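Local structure of UPF0062 protein MJ1593 (Methanocaldococcus jannaschii, 2YX5) at residues Glu58-Cys63 against Tyr75-Glu80; Lys3-Ile8 against Met42-Met47. The protein is of unknown function but belongs to the PurS family of small alpha/beta proteins, with an antiparallel sheet that continues into a second subunit. One frame throughout, in Å; residues are numbered along the deposited sequence.

How the contacts relate
Contact 1 sets helix 52-67 on strand 73-81, and contact 2 zips strand 34-47 to strand 2-10, the middle of this chain's three strands. The two share one sheet: Lys-78 O and Glu-80 O of contact 1 probably accept hydrogen bonds from the backbone N atoms of Thr-5 and Lys-3 in contact 2. Contact 2 is a buried contact with the larger interface, 522 Å² between its segments against 265 Å², and is held by backbone hydrogen bonds with a salt bridge on one face. Contact 1, only partly buried, has no hydrogen bond between its segments and relies on a thiol, an aromatic ring and branched side chains. Both contacts touch the second subunit.

Contact 1 (Glu58-Cys63 against Tyr75-Glu80); sequences EVEEMC and YEIKVE
The thiol of Cys-63 lies over a face of the Tyr-75 ring, a sulfur-aromatic contact with SG 3.9 Å from the ring centroid and 23° off the normal. CB of the same cysteine covers that face too, in a CH-pi contact. The two atoms share the ring between them: SG is closest to CD1 and CE1, while CB sits nearest CZ, toward the rim. This is alpha/beta packing, a helix laid on an antiparallel sheet, with helix 58-63 running nearly antiparallel to strand 75-80 at 152° and the axes 9.4 Å apart. A chi1 of 66° tucks CG of Tyr-75 in between the main-chain N and C, and the ring then lies against Cys-63.

Two residues along the strand, on the same face as Tyr-75, Ile-77 sends CD1 into the angle between three helix residues. It meets CG2 of Val-59 at 3.6 Å, and its other neighbours are the backbone and CG of Glu-60 and the sulfur of Cys-63. The side chains of Val-59 and Ile-77 pass alongside one another, pointing opposite ways; their modelled CG2-CG2 approach is too short to be trusted. Val-59 and Cys-63 also rest on Ala-4 and Val-6 of the central strand, and Val-59 reaches Met-47 of strand 34-47 as well. On the Glu-60 side, CD1 of Ile-77 ends 3.8 Å from Glu-60 CA and 4.0 Å from Glu-60 CG.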
ATOM      1  N   GLU A  58      -3.896 -22.894 -10.279  1.00 42.37           N
ATOM      2  CA  GLU A  58      -2.938 -22.024 -10.911  1.00 52.65           C
ATOM      3  C   GLU A  58      -2.626 -20.755 -10.103  1.00 54.63           C
ATOM      4  O   GLU A  58      -1.458 -20.404  -9.923  1.00 46.71           O
ATOM      5  CB  GLU A  58      -3.421 -21.669 -12.315  1.00 40.75           C
ATOM      6  CG  GLU A  58      -2.288 -21.326 -13.276  1.00 49.37           C
ATOM      7  CD  GLU A  58      -2.784 -20.827 -14.619  1.00 60.58           C
ATOM      8  OE1 GLU A  58      -3.722 -21.438 -15.188  1.00 71.80           O
ATOM      9  OE2 GLU A  58      -2.224 -19.821 -15.113  1.00 64.23           O
ATOM     10  N   VAL A  59      -3.661 -20.078  -9.615  1.00 47.14           N
ATOM     11  CA  VAL A  59      -3.452 -18.856  -8.852  1.00 57.61           C
ATOM     12  C   VAL A  59      -2.759 -19.242  -7.557  1.00 56.13           C
ATOM     13  O   VAL A  59      -1.976 -18.476  -6.996  1.00 47.38           O
ATOM     14  CB  VAL A  59      -4.803 -18.098  -8.591  1.00 51.20           C
ATOM     15  CG1 VAL A  59      -5.441 -17.724  -9.917  1.00 44.00           C
ATOM     16  CG2 VAL A  59      -5.764 -18.956  -7.805  1.00 54.54           C
ATOM     17  N   GLU A  60      -3.028 -20.465  -7.117  1.00 56.54           N
ATOM     18  CA  GLU A  60      -2.429 -20.990  -5.904  1.00 55.52           C
ATOM     19  C   GLU A  60      -0.931 -20.917  -6.104  1.00 57.85           C
ATOM     20  O   GLU A  60      -0.205 -20.480  -5.211  1.00 56.84           O
ATOM     21  CB  GLU A  60      -2.862 -22.432  -5.695  1.00 56.69           C
ATOM     22  CG  GLU A  60      -3.456 -22.696  -4.333  1.00 68.80           C
ATOM     23  CD  GLU A  60      -4.496 -23.798  -4.370  1.00 83.43           C
ATOM     24  OE1 GLU A  60      -4.202 -24.884  -4.929  1.00 83.18           O
ATOM     25  OE2 GLU A  60      -5.609 -23.576  -3.841  1.00 83.07           O
ATOM     26  N   GLU A  61      -0.480 -21.338  -7.287  1.00 49.71           N
ATOM     27  CA  GLU A  61       0.928 -21.287  -7.632  1.00 46.53           C
ATOM     28  C   GLU A  61       1.438 -19.844  -7.723  1.00 47.55           C
ATOM     29  O   GLU A  61       2.543 -19.541  -7.273  1.00 44.62           O
ATOM     30  CB  GLU A  61       1.163 -21.984  -8.961  1.00 51.15           C
ATOM     31  CG  GLU A  61       1.380 -23.446  -8.823  1.00 71.93           C
ATOM     32  CD  GLU A  61       2.620 -23.735  -8.023  1.00 82.37           C
ATOM     33  OE1 GLU A  61       3.706 -23.278  -8.462  1.00 77.12           O
ATOM     34  OE2 GLU A  61       2.505 -24.406  -6.967  1.00 82.77           O
ATOM     35  N   MET A  62       0.642 -18.961  -8.325  1.00 42.27           N
ATOM     36  CA  MET A  62       1.017 -17.548  -8.453  1.00 48.57           C
ATOM     37  C   MET A  62       1.317 -16.969  -7.072  1.00 46.03           C
ATOM     38  O   MET A  62       2.293 -16.252  -6.887  1.00 44.73           O
ATOM     39  CB  MET A  62      -0.119 -16.758  -9.094  1.00 38.89           C
ATOM     40  CG  MET A  62      -0.413 -17.139 -10.534  1.00 43.92           C
ATOM     41  SD  MET A  62      -1.928 -16.327 -11.106  1.00 58.42           S
ATOM     42  CE  MET A  62      -2.706 -17.611 -12.144  1.00 50.32           C
ATOM     43  N   CYS A  63       0.456 -17.303  -6.119  1.00 41.63           N
ATOM     44  CA  CYS A  63       0.580 -16.862  -4.742  1.00 48.10           C
ATOM     45  C   CYS A  63       1.858 -17.427  -4.162  1.00 54.52           C
ATOM     46  O   CYS A  63       2.691 -16.695  -3.619  1.00 50.23           O
ATOM     47  CB  CYS A  63      -0.599 -17.390  -3.896  1.00 46.20           C
ATOM     48  SG  CYS A  63      -2.174 -16.534  -4.071  1.00 47.72           S
ATOM     49  N   TYR A  75      -3.548 -15.975   2.821  1.00 47.74           N
ATOM     50  CA  TYR A  75      -4.306 -15.590   1.635  1.00 51.38           C
ATOM     51  C   TYR A  75      -5.396 -16.598   1.336  1.00 50.55           C
ATOM     52  O   TYR A  75      -5.347 -17.718   1.816  1.00 46.24           O
ATOM     53  CB  TYR A  75      -3.363 -15.431   0.425  1.00 39.94           C
ATOM     54  CG  TYR A  75      -2.714 -16.710  -0.026  1.00 46.03           C
ATOM     55  CD1 TYR A  75      -3.406 -17.624  -0.825  1.00 58.77           C
ATOM     56  CD2 TYR A  75      -1.422 -17.032   0.368  1.00 56.69           C
ATOM     57  CE1 TYR A  75      -2.824 -18.832  -1.222  1.00 65.71           C
ATOM     58  CE2 TYR A  75      -0.821 -18.244  -0.022  1.00 54.96           C
ATOM     59  CZ  TYR A  75      -1.524 -19.138  -0.817  1.00 71.40           C
ATOM     60  OH  TYR A  75      -0.921 -20.317  -1.225  1.00 69.08           O
ATOM     61  N   GLU A  76      -6.402 -16.179   0.579  1.00 51.40           N
ATOM     62  CA  GLU A  76      -7.477 -17.069   0.189  1.00 52.07           C
ATOM     63  C   GLU A  76      -7.900 -16.766  -1.237  1.00 53.44           C
ATOM     64  O   GLU A  76      -7.843 -15.620  -1.671  1.00 42.62           O
ATOM     65  CB  GLU A  76      -8.655 -16.980   1.155  1.00 56.04           C
ATOM     66  CG  GLU A  76      -9.116 -15.598   1.531  1.00 80.08           C
ATOM     67  CD  GLU A  76     -10.324 -15.640   2.472  1.00 93.07           C
ATOM     68  OE1 GLU A  76     -11.389 -16.152   2.042  1.00 92.39           O
ATOM     69  OE2 GLU A  76     -10.202 -15.167   3.633  1.00 91.13           O
ATOM     70  N   ILE A  77      -8.320 -17.810  -1.959  1.00 48.69           N
ATOM     71  CA  ILE A  77      -8.705 -17.705  -3.365  1.00 46.71           C
ATOM     72  C   ILE A  77     -10.115 -18.162  -3.750  1.00 52.75           C
ATOM     73  O   ILE A  77     -10.519 -19.293  -3.480  1.00 58.30           O
ATOM     74  CB  ILE A  77      -7.699 -18.502  -4.240  1.00 46.15           C
ATOM     75  CG1 ILE A  77      -6.266 -18.058  -3.911  1.00 40.65           C
ATOM     76  CG2 ILE A  77      -8.016 -18.311  -5.718  1.00 44.82           C
ATOM     77  CD1 ILE A  77      -5.217 -19.104  -4.226  1.00 37.89           C
ATOM     78  N   LYS A  78     -10.848 -17.277  -4.406  1.00 50.26           N
ATOM     79  CA  LYS A  78     -12.194 -17.565  -4.882  1.00 54.98           C
ATOM     80  C   LYS A  78     -12.136 -17.481  -6.408  1.00 51.27           C
ATOM     81  O   LYS A  78     -11.586 -16.532  -6.960  1.00 44.12           O
ATOM     82  CB  LYS A  78     -13.181 -16.530  -4.338  1.00 60.62           C
ATOM     83  CG  LYS A  78     -13.213 -16.474  -2.815  1.00 83.57           C
ATOM     84  CD  LYS A  78     -13.653 -15.106  -2.277  1.00 88.82           C
ATOM     85  CE  LYS A  78     -13.463 -15.027  -0.758  1.00 90.09           C
ATOM     86  NZ  LYS A  78     -13.761 -13.677  -0.207  1.00 85.57           N
ATOM     87  N   VAL A  79     -12.685 -18.482  -7.085  1.00 47.13           N
ATOM     88  CA  VAL A  79     -12.682 -18.497  -8.548  1.00 49.01           C
ATOM     89  C   VAL A  79     -14.115 -18.579  -9.066  1.00 54.94           C
ATOM     90  O   VAL A  79     -14.864 -19.487  -8.710  1.00 52.74           O
ATOM     91  CB  VAL A  79     -11.859 -19.708  -9.099  1.00 44.87           C
ATOM     92  CG1 VAL A  79     -11.926 -19.754 -10.611  1.00 40.83           C
ATOM     93  CG2 VAL A  79     -10.425 -19.605  -8.647  1.00 47.63           C
ATOM     94  N   GLU A  80     -14.498 -17.611  -9.886  1.00 55.25           N
ATOM     95  CA  GLU A  80     -15.826 -17.596 -10.464  1.00 65.31           C
ATOM     96  C   GLU A  80     -15.701 -17.599 -11.968  1.00 69.77           C
ATOM     97  O   GLU A  80     -14.875 -16.870 -12.518  1.00 64.71           O
ATOM     98  CB  GLU A  80     -16.583 -16.344 -10.052  1.00 73.57           C
ATOM     99  CG  GLU A  80     -16.954 -16.274  -8.593  1.00 94.61           C
ATOM    100  CD  GLU A  80     -17.734 -15.014  -8.287  1.00106.85           C
ATOM    101  OE1 GLU A  80     -17.211 -13.916  -8.591  1.00110.52           O
ATOM    102  OE2 GLU A  80     -18.865 -15.121  -7.752  1.00109.77           O
TER

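Contact 2 (Lys3-Ile8 against Met42-Met47); sequences KATVII and MIDIIM
The carboxylate of Asp-44 takes Lys-3 and Thr-5 on the same side of its plane. Lys-3, extended with CG anti to the backbone N (chi1 170°), brings CE over that face and NZ to OD2, a salt bridge at 3.2 Å with the ammonium raised well out of the plane. At the other oxygen, Thr-5 lies alongside: OG1 is above the plane and 3.6 Å from OD1, while CG2 comes in closer to the edge. The lysine charge would tend to stabilise the carboxylate.

Beneath this mixed face the backbones form an antiparallel pair. Ala-4 and Ile-45 exchange two bonds, as do Val-6 and Ile-43; the straightest runs from Ala-4 N to Ile-45 O, 2.7 Å with 173° at the hydrogen. The opposite face is apolar: CG2 of Val-6 touches CD1 of Ile-45 at 3.9 Å, CD1 of Ile-8 meets CD1 of Ile-43 at 3.8 Å, and CB of Ala-4 faces SD of Met-47. Helix 52-67 covers this face through Val-59 and Met-62, strand 73-81 bonds to the far edge of strand 3-8, and beyond 42-47 an antiparallel strand of the second subunit continues the sheet.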
ATOM      1  N   LYS A   3     -12.710 -15.257 -13.223  1.00 52.77           N
ATOM      2  CA  LYS A   3     -12.278 -14.188 -12.354  1.00 48.24           C
ATOM      3  C   LYS A   3     -11.824 -14.812 -11.037  1.00 50.95           C
ATOM      4  O   LYS A   3     -12.629 -15.362 -10.289  1.00 52.73           O
ATOM      5  CB  LYS A   3     -13.427 -13.203 -12.102  1.00 48.37           C
ATOM      6  CG  LYS A   3     -13.131 -12.171 -11.008  1.00 53.12           C
ATOM      7  CD  LYS A   3     -14.281 -11.200 -10.781  1.00 54.23           C
ATOM      8  CE  LYS A   3     -14.060 -10.402  -9.517  1.00 50.55           C
ATOM      9  NZ  LYS A   3     -14.976  -9.244  -9.421  1.00 65.94           N
ATOM     10  N   ALA A   4     -10.530 -14.749 -10.759  1.00 40.38           N
ATOM     11  CA  ALA A   4     -10.038 -15.294  -9.513  1.00 42.18           C
ATOM     12  C   ALA A   4      -9.888 -14.130  -8.551  1.00 48.11           C
ATOM     13  O   ALA A   4      -9.366 -13.071  -8.902  1.00 52.18           O
ATOM     14  CB  ALA A   4      -8.700 -15.985  -9.716  1.00 35.22           C
ATOM     15  N   THR A   5     -10.370 -14.311  -7.337  1.00 47.52           N
ATOM     16  CA  THR A   5     -10.249 -13.261  -6.358  1.00 50.62           C
ATOM     17  C   THR A   5      -9.244 -13.689  -5.287  1.00 49.79           C
ATOM     18  O   THR A   5      -9.430 -14.718  -4.634  1.00 54.53           O
ATOM     19  CB  THR A   5     -11.623 -12.958  -5.738  1.00 49.77           C
ATOM     20  OG1 THR A   5     -12.509 -12.525  -6.776  1.00 55.96           O
ATOM     21  CG2 THR A   5     -11.513 -11.859  -4.676  1.00 52.00           C
ATOM     22  N   VAL A   6      -8.166 -12.918  -5.128  1.00 46.50           N
ATOM     23  CA  VAL A   6      -7.175 -13.246  -4.112  1.00 37.34           C
ATOM     24  C   VAL A   6      -7.209 -12.216  -2.974  1.00 41.92           C
ATOM     25  O   VAL A   6      -7.019 -11.027  -3.208  1.00 40.02           O
ATOM     26  CB  VAL A   6      -5.751 -13.284  -4.700  1.00 46.68           C
ATOM     27  CG1 VAL A   6      -4.750 -13.793  -3.660  1.00 35.55           C
ATOM     28  CG2 VAL A   6      -5.728 -14.164  -5.913  1.00 31.47           C
ATOM     29  N   ILE A   7      -7.492 -12.675  -1.758  1.00 42.54           N
ATOM     30  CA  ILE A   7      -7.488 -11.797  -0.596  1.00 46.28           C
ATOM     31  C   ILE A   7      -6.206 -12.119   0.136  1.00 48.16           C
ATOM     32  O   ILE A   7      -5.929 -13.283   0.407  1.00 46.34           O
ATOM     33  CB  ILE A   7      -8.624 -12.064   0.393  1.00 45.36           C
ATOM     34  CG1 ILE A   7      -9.956 -11.592  -0.165  1.00 49.01           C
ATOM     35  CG2 ILE A   7      -8.340 -11.351   1.674  1.00 42.29           C
ATOM     36  CD1 ILE A   7     -10.497 -12.485  -1.240  1.00 66.38           C
ATOM     37  N   ILE A   8      -5.418 -11.090   0.430  1.00 50.00           N
ATOM     38  CA  ILE A   8      -4.163 -11.264   1.139  1.00 39.66           C
ATOM     39  C   ILE A   8      -4.161 -10.425   2.412  1.00 41.26           C
ATOM     40  O   ILE A   8      -4.462  -9.237   2.384  1.00 43.24           O
ATOM     41  CB  ILE A   8      -2.983 -10.836   0.295  1.00 42.69           C
ATOM     42  CG1 ILE A   8      -2.942 -11.665  -0.985  1.00 46.87           C
ATOM     43  CG2 ILE A   8      -1.704 -11.000   1.100  1.00 41.89           C
ATOM     44  CD1 ILE A   8      -1.741 -11.366  -1.881  1.00 54.16           C
ATOM     45  N   MET A  42      -6.998  -6.731  -2.024  1.00 42.98           N
ATOM     46  CA  MET A  42      -7.803  -7.572  -2.861  1.00 47.32           C
ATOM     47  C   MET A  42      -7.190  -7.550  -4.253  1.00 45.72           C
ATOM     48  O   MET A  42      -6.901  -6.495  -4.788  1.00 41.38           O
ATOM     49  CB  MET A  42      -9.248  -7.086  -2.890  1.00 43.31           C
ATOM     50  CG  MET A  42     -10.157  -8.007  -3.707  1.00 69.51           C
ATOM     51  SD  MET A  42     -11.953  -7.844  -3.395  1.00 74.61           S
ATOM     52  CE  MET A  42     -12.456  -6.766  -4.805  1.00 59.42           C
ATOM     53  N   ILE A  43      -6.961  -8.730  -4.814  1.00 44.95           N
ATOM     54  CA  ILE A  43      -6.392  -8.857  -6.152  1.00 42.06           C
ATOM     55  C   ILE A  43      -7.307  -9.696  -7.069  1.00 44.81           C
ATOM     56  O   ILE A  43      -7.467 -10.915  -6.859  1.00 38.61           O
ATOM     57  CB  ILE A  43      -5.002  -9.530  -6.103  1.00 36.98           C
ATOM     58  CG1 ILE A  43      -4.040  -8.684  -5.267  1.00 44.31           C
ATOM     59  CG2 ILE A  43      -4.466  -9.715  -7.505  1.00 37.56           C
ATOM     60  CD1 ILE A  43      -2.719  -9.379  -4.923  1.00 41.32           C
ATOM     61  N   ASP A  44      -7.896  -9.031  -8.067  1.00 38.20           N
ATOM     62  CA  ASP A  44      -8.760  -9.686  -9.034  1.00 35.46           C
ATOM     63  C   ASP A  44      -7.999 -10.117 -10.270  1.00 42.73           C
ATOM     64  O   ASP A  44      -7.511  -9.292 -11.038  1.00 42.69           O
ATOM     65  CB  ASP A  44      -9.898  -8.777  -9.446  1.00 38.63           C
ATOM     66  CG  ASP A  44     -11.021  -8.775  -8.430  1.00 49.07           C
ATOM     67  OD1 ASP A  44     -10.858  -9.428  -7.373  1.00 45.99           O
ATOM     68  OD2 ASP A  44     -12.058  -8.122  -8.686  1.00 43.80           O
ATOM     69  N   ILE A  45      -7.883 -11.418 -10.475  1.00 46.31           N
ATOM     70  CA  ILE A  45      -7.161 -11.876 -11.639  1.00 40.92           C
ATOM     71  C   ILE A  45      -8.119 -12.433 -12.680  1.00 45.57           C
ATOM     72  O   ILE A  45      -8.830 -13.404 -12.421  1.00 43.06           O
ATOM     73  CB  ILE A  45      -6.157 -12.939 -11.246  1.00 43.75           C
ATOM     74  CG1 ILE A  45      -5.216 -12.371 -10.163  1.00 39.33           C
ATOM     75  CG2 ILE A  45      -5.409 -13.414 -12.499  1.00 40.30           C
ATOM     76  CD1 ILE A  45      -4.317 -13.400  -9.486  1.00 38.14           C
ATOM     77  N   ILE A  46      -8.163 -11.789 -13.843  1.00 41.07           N
ATOM     78  CA  ILE A  46      -9.002 -12.250 -14.944  1.00 43.16           C
ATOM     79  C   ILE A  46      -8.129 -13.110 -15.862  1.00 51.33           C
ATOM     80  O   ILE A  46      -7.144 -12.637 -16.460  1.00 45.11           O
ATOM     81  CB  ILE A  46      -9.620 -11.075 -15.697  1.00 48.89           C
ATOM     82  CG1 ILE A  46     -10.561 -10.331 -14.740  1.00 49.45           C
ATOM     83  CG2 ILE A  46     -10.355 -11.573 -16.944  1.00 44.74           C
ATOM     84  CD1 ILE A  46     -11.118  -9.061 -15.297  1.00 68.46           C
ATOM     85  N   MET A  47      -8.513 -14.384 -15.972  1.00 46.94           N
ATOM     86  CA  MET A  47      -7.711 -15.343 -16.731  1.00 56.89           C
ATOM     87  C   MET A  47      -8.472 -16.438 -17.498  1.00 59.34           C
ATOM     88  O   MET A  47      -9.666 -16.696 -17.257  1.00 59.85           O
ATOM     89  CB  MET A  47      -6.753 -16.006 -15.738  1.00 41.57           C
ATOM     90  CG  MET A  47      -7.520 -16.459 -14.469  1.00 46.35           C
ATOM     91  SD  MET A  47      -6.547 -17.204 -13.120  1.00 47.57           S
ATOM     92  CE  MET A  47      -5.344 -18.204 -14.079  1.00 50.76           C
TER